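Side-chain contacts in Rv1989c (MbcT) (Mycobacterium tuberculosis, PDB 6FKG), which degrades NAD(+) by phosphorolysis as the toxin of a toxin-antitoxin pair, killing the cell unless its cognate antitoxin MbcA neutralises it: residues L59-S62 and A63-M67; P177-Y180 and Q181-A185. All coordinates share one frame; numbering follows the deposited sequence.

Contact 1: residues L59-S62 and A63-M67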
loop_
_atom_site.group_PDB
_atom_site.type_symbol
_atom_site.label_atom_id
_atom_site.label_comp_id
_atom_site.label_asym_id
_atom_site.label_seq_id
_atom_site.Cartn_x
_atom_site.Cartn_y
_atom_site.Cartn_z
ATOM N N LEU B 59 37.315 3.227 -20.840
ATOM C CA LEU B 59 38.599 3.705 -21.345
ATOM C C LEU B 59 38.430 4.369 -22.699
ATOM O O LEU B 59 37.486 4.078 -23.411
ATOM C CB LEU B 59 39.606 2.554 -21.470
ATOM C CG LEU B 59 39.798 1.760 -20.166
ATOM C CD1 LEU B 59 39.315 0.345 -20.352
ATOM C CD2 LEU B 59 41.245 1.758 -19.763
ATOM N N ALA B 60 39.374 5.238 -23.063
ATOM C CA ALA B 60 39.382 5.840 -24.396
ATOM C C ALA B 60 40.642 5.405 -25.139
ATOM O O ALA B 60 41.614 5.016 -24.492
ATOM C CB ALA B 60 39.320 7.354 -24.291
ATOM N N ASP B 61 40.654 5.508 -26.473
ATOM C CA ASP B 61 41.788 5.001 -27.259
ATOM C C ASP B 61 42.913 6.021 -27.453
ATOM O O ASP B 61 43.892 5.755 -28.156
ATOM C CB ASP B 61 41.323 4.491 -28.640
ATOM C CG ASP B 61 40.897 5.611 -29.585
ATOM O OD1 ASP B 61 40.472 6.691 -29.120
ATOM O OD2 ASP B 61 40.988 5.409 -30.815
ATOM N N SER B 62 42.782 7.184 -26.836
ATOM C CA SER B 62 43.860 8.167 -26.824
ATOM C C SER B 62 43.707 9.077 -25.623
ATOM O O SER B 62 42.610 9.211 -25.078
ATOM C CB SER B 62 43.859 9.009 -28.102
ATOM O OG SER B 62 42.768 9.924 -28.103
ATOM N N ALA B 63 44.795 9.725 -25.219
ATOM C CA ALA B 63 44.715 10.687 -24.130
ATOM C C ALA B 63 43.759 11.826 -24.498
ATOM O O ALA B 63 43.030 12.349 -23.641
ATOM C CB ALA B 63 46.101 11.232 -23.796
ATOM N N GLN B 64 43.741 12.187 -25.778
ATOM C CA GLN B 64 42.879 13.288 -26.223
ATOM C C GLN B 64 41.405 12.917 -26.107
ATOM O O GLN B 64 40.580 13.723 -25.668
ATOM C CB GLN B 64 43.197 13.696 -27.659
ATOM C CG GLN B 64 42.399 14.903 -28.087
ATOM C CD GLN B 64 42.178 14.955 -29.577
ATOM O OE1 GLN B 64 43.046 15.394 -30.328
ATOM N NE2 GLN B 64 41.009 14.501 -30.017
ATOM N N ALA B 65 41.071 11.694 -26.500
ATOM C CA ALA B 65 39.693 11.225 -26.394
ATOM C C ALA B 65 39.271 11.141 -24.933
ATOM O O ALA B 65 38.119 11.434 -24.593
ATOM C CB ALA B 65 39.527 9.873 -27.077
ATOM N N CYS B 66 40.203 10.732 -24.081
ATOM C CA CYS B 66 39.945 10.705 -22.640
ATOM C C CYS B 66 39.618 12.118 -22.138
ATOM O O CYS B 66 38.685 12.285 -21.352
ATOM C CB CYS B 66 41.135 10.137 -21.881
ATOM S SG CYS B 66 40.766 9.840 -20.129
ATOM N N MET B 67 40.364 13.128 -22.608
ATOM C CA MET B 67 40.134 14.511 -22.151
ATOM C C MET B 67 38.751 14.993 -22.563
ATOM O O MET B 67 38.088 15.726 -21.828
ATOM C CB MET B 67 41.191 15.477 -22.698
ATOM C CG MET B 67 42.623 15.231 -22.170
ATOM S SD MET B 67 42.764 15.051 -20.371
ATOM C CE MET B 67 42.748 13.261 -20.144
#

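Contact 2: residues P177-Y180 and Q181-A185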
loop_
_atom_site.group_PDB
_atom_site.type_symbol
_atom_site.label_atom_id
_atom_site.label_comp_id
_atom_site.label_asym_id
_atom_site.label_seq_id
_atom_site.Cartn_x
_atom_site.Cartn_y
_atom_site.Cartn_z
ATOM N N PRO B 177 44.696 20.725 -14.357
ATOM C CA PRO B 177 44.106 21.533 -15.433
ATOM C C PRO B 177 45.101 21.795 -16.569
ATOM O O PRO B 177 44.709 21.727 -17.736
ATOM C CB PRO B 177 43.723 22.829 -14.719
ATOM C CG PRO B 177 43.401 22.358 -13.311
ATOM C CD PRO B 177 44.411 21.279 -13.021
ATOM N N ALA B 178 46.359 22.071 -16.232
ATOM C CA ALA B 178 47.382 22.324 -17.243
ATOM C C ALA B 178 47.606 21.101 -18.141
ATOM O O ALA B 178 47.705 21.237 -19.358
ATOM C CB ALA B 178 48.701 22.754 -16.584
ATOM N N LEU B 179 47.686 19.908 -17.547
ATOM C CA LEU B 179 47.919 18.699 -18.338
ATOM C C LEU B 179 46.740 18.424 -19.248
ATOM O O LEU B 179 46.924 18.044 -20.403
ATOM C CB LEU B 179 48.154 17.479 -17.449
ATOM C CG LEU B 179 48.488 16.199 -18.224
ATOM C CD1 LEU B 179 49.692 16.405 -19.143
ATOM C CD2 LEU B 179 48.732 15.037 -17.253
ATOM N N TYR B 180 45.533 18.594 -18.706
ATOM C CA TYR B 180 44.314 18.426 -19.492
ATOM C C TYR B 180 44.378 19.282 -20.759
ATOM O O TYR B 180 44.104 18.821 -21.855
ATOM C CB TYR B 180 43.078 18.798 -18.663
ATOM C CG TYR B 180 41.942 19.274 -19.518
ATOM C CD1 TYR B 180 41.718 20.633 -19.707
ATOM C CD2 TYR B 180 41.112 18.377 -20.174
ATOM C CE1 TYR B 180 40.715 21.080 -20.516
ATOM C CE2 TYR B 180 40.087 18.833 -21.002
ATOM C CZ TYR B 180 39.898 20.186 -21.160
ATOM O OH TYR B 180 38.896 20.683 -21.971
ATOM N N GLN B 181 44.738 20.545 -20.601
ATOM C CA GLN B 181 44.761 21.448 -21.750
ATOM C C GLN B 181 45.825 21.039 -22.752
ATOM O O GLN B 181 45.641 21.151 -23.967
ATOM C CB GLN B 181 44.983 22.881 -21.285
ATOM C CG GLN B 181 43.907 23.344 -20.335
ATOM C CD GLN B 181 44.017 24.816 -19.993
ATOM O OE1 GLN B 181 45.087 25.301 -19.624
ATOM N NE2 GLN B 181 42.906 25.535 -20.113
ATOM N N GLU B 182 46.943 20.560 -22.224
ATOM C CA GLU B 182 48.035 20.082 -23.045
ATOM C C GLU B 182 47.602 18.855 -23.848
ATOM O O GLU B 182 47.769 18.809 -25.068
ATOM C CB GLU B 182 49.228 19.765 -22.157
ATOM C CG GLU B 182 50.476 19.327 -22.861
ATOM C CD GLU B 182 51.551 18.984 -21.861
ATOM O OE1 GLU B 182 51.717 19.752 -20.890
ATOM O OE2 GLU B 182 52.191 17.927 -22.013
ATOM N N LEU B 183 47.014 17.875 -23.165
ATOM C CA LEU B 183 46.581 16.650 -23.835
ATOM C C LEU B 183 45.389 16.873 -24.765
ATOM O O LEU B 183 45.253 16.189 -25.776
ATOM C CB LEU B 183 46.241 15.578 -22.809
ATOM C CG LEU B 183 47.454 15.155 -21.979
ATOM C CD1 LEU B 183 47.052 14.156 -20.892
ATOM C CD2 LEU B 183 48.521 14.567 -22.895
ATOM N N ARG B 184 44.538 17.836 -24.424
ATOM C CA ARG B 184 43.354 18.123 -25.225
ATOM C C ARG B 184 43.769 18.657 -26.593
ATOM O O ARG B 184 43.098 18.438 -27.598
ATOM C CB ARG B 184 42.456 19.114 -24.484
ATOM C CG ARG B 184 41.167 19.485 -25.174
ATOM C CD ARG B 184 40.227 18.309 -25.349
ATOM N NE ARG B 184 38.988 18.744 -25.998
ATOM C CZ ARG B 184 38.823 18.820 -27.312
ATOM N NH1 ARG B 184 39.817 18.485 -28.128
ATOM N NH2 ARG B 184 37.666 19.230 -27.811
ATOM N N ALA B 185 44.907 19.339 -26.616
ATOM C CA ALA B 185 45.421 19.960 -27.834
ATOM C C ALA B 185 46.242 18.981 -28.666
ATOM O O ALA B 185 45.989 18.790 -29.861
ATOM C CB ALA B 185 46.257 21.162 -27.473
#

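Contact 1: residues L59-S62 and A63-M67
The carboxylate of Asp-61 is the flat side-chain group that reaches from the turn to the helix: its OD1 lies 3.9 Å from Ala-65 CB, a simple van der Waals approach. The same OD1 has its polar partner elsewhere, accepting a hydrogen bond from Val-151 N, which ties the turn to strand 150-156. A second flat group, the backbone carbonyl of Ser-62, is engaged by Cys-66 N at 3.0 Å from Ser-62 O; the donor stands 21° out of the carbonyl plane.

The side chain of Ser-62 adds a bond of its own. With OG placed between the backbone N and the carbonyl carbon (chi1 72°), the oxygen folds back over the start of the helix and accepts from Ala-65 N at 2.9 Å, with an N-H...O angle of 162°. Ala-65 CB lies beside that oxygen, 3.4 Å from Ser-62 OG. Thus both Ser-62 oxygens take up amides of the first helical turn, one through the backbone and one through the side chain.

One residue before the turn, Ala-60 directs its methyl toward the helix. Its CB is 3.5 Å from Cys-66 N and 3.8 Å from Ala-65 CB, so the last residue of the strand rests directly on the helical backbone. The Cys-66 side chain also touches Tyr-26, Tyr-28 and Leu-91 of the sheet, while Ala-60 also packs on Phe-114 of the MbcA chain. The arrangement is a serine N-cap, set at a tight strand-to-helix turn within the RES domain.

Contact 2: residues P177-Y180 and Q181-A185
Leu-179 and Leu-183, like Tyr-180 and Arg-184, meet one turn apart on the alpha-helix 177-185 that ends the fold, the classic i to i+4 pairing. Four backbone hydrogen bonds set the spacing: the amides of Gln-181, Glu-182, Leu-183 and Arg-184 donate to the carbonyls of Pro-177, Ala-178, Leu-179 and Tyr-180, respectively. At the start of the helix, Leu-179 N is held by Thr-176 OG1.

The apolar contact belongs to the leucines, whose side chains cross at a slant. Leu-179 CG lies 3.7 Å from Leu-183 CD1, and Leu-179 CD1 is 3.8 Å from Leu-183 CG. The Leu-183 branch point also presses on the backbone, with its CG 3.3 Å from Leu-179 O.

Around the aromatic ring the packing is mixed. Arg-184 CB sits 4.2 Å above one face of the Tyr-180 ring, displaced toward the rim, while Pro-177 O lies in plane at the ring edge. The tyrosine and arginine run side by side in the same direction, but their ring and guanidinium planes are 79° apart, so the two flat groups do not stack. The Gln-181 side chain runs at an angle past the ring, bringing Gln-181 CG to 3.5 Å from Tyr-180 CD1.

The polar ends find partners on neighbouring helices. Gln-181 NE2 is hydrogen-bonded to Glu-82 OE2 of helix 81-84. A bend in the arginine at chi2 (64°) accompanies the placement of its NE for a salt bridge to Glu-71 OE2, and that single carboxylate oxygen is also hydrogen-bonded to Tyr-180 OH.

Overall arrangement
From the N terminus, the chain first meets contact 1, which closes the short turn where strand 56-60 passes into helix 63-76. It then runs through three more strands of the mixed sheet and the intervening helices before strand 167-174 leads to contact 2, contained in the C-terminal helix. The two are therefore in series, neither nested nor crossed, with centres about 12 Å apart. They nevertheless touch: Met-67 SD is 3.7 Å from Tyr-180 CD2, and Gln-64 CG packs 3.6 Å from Arg-184 O. Through these side chains, the end of the chain lies against the first turns of helix 63-76, whose start contact 1 joins to strand 56-60 of the sheet.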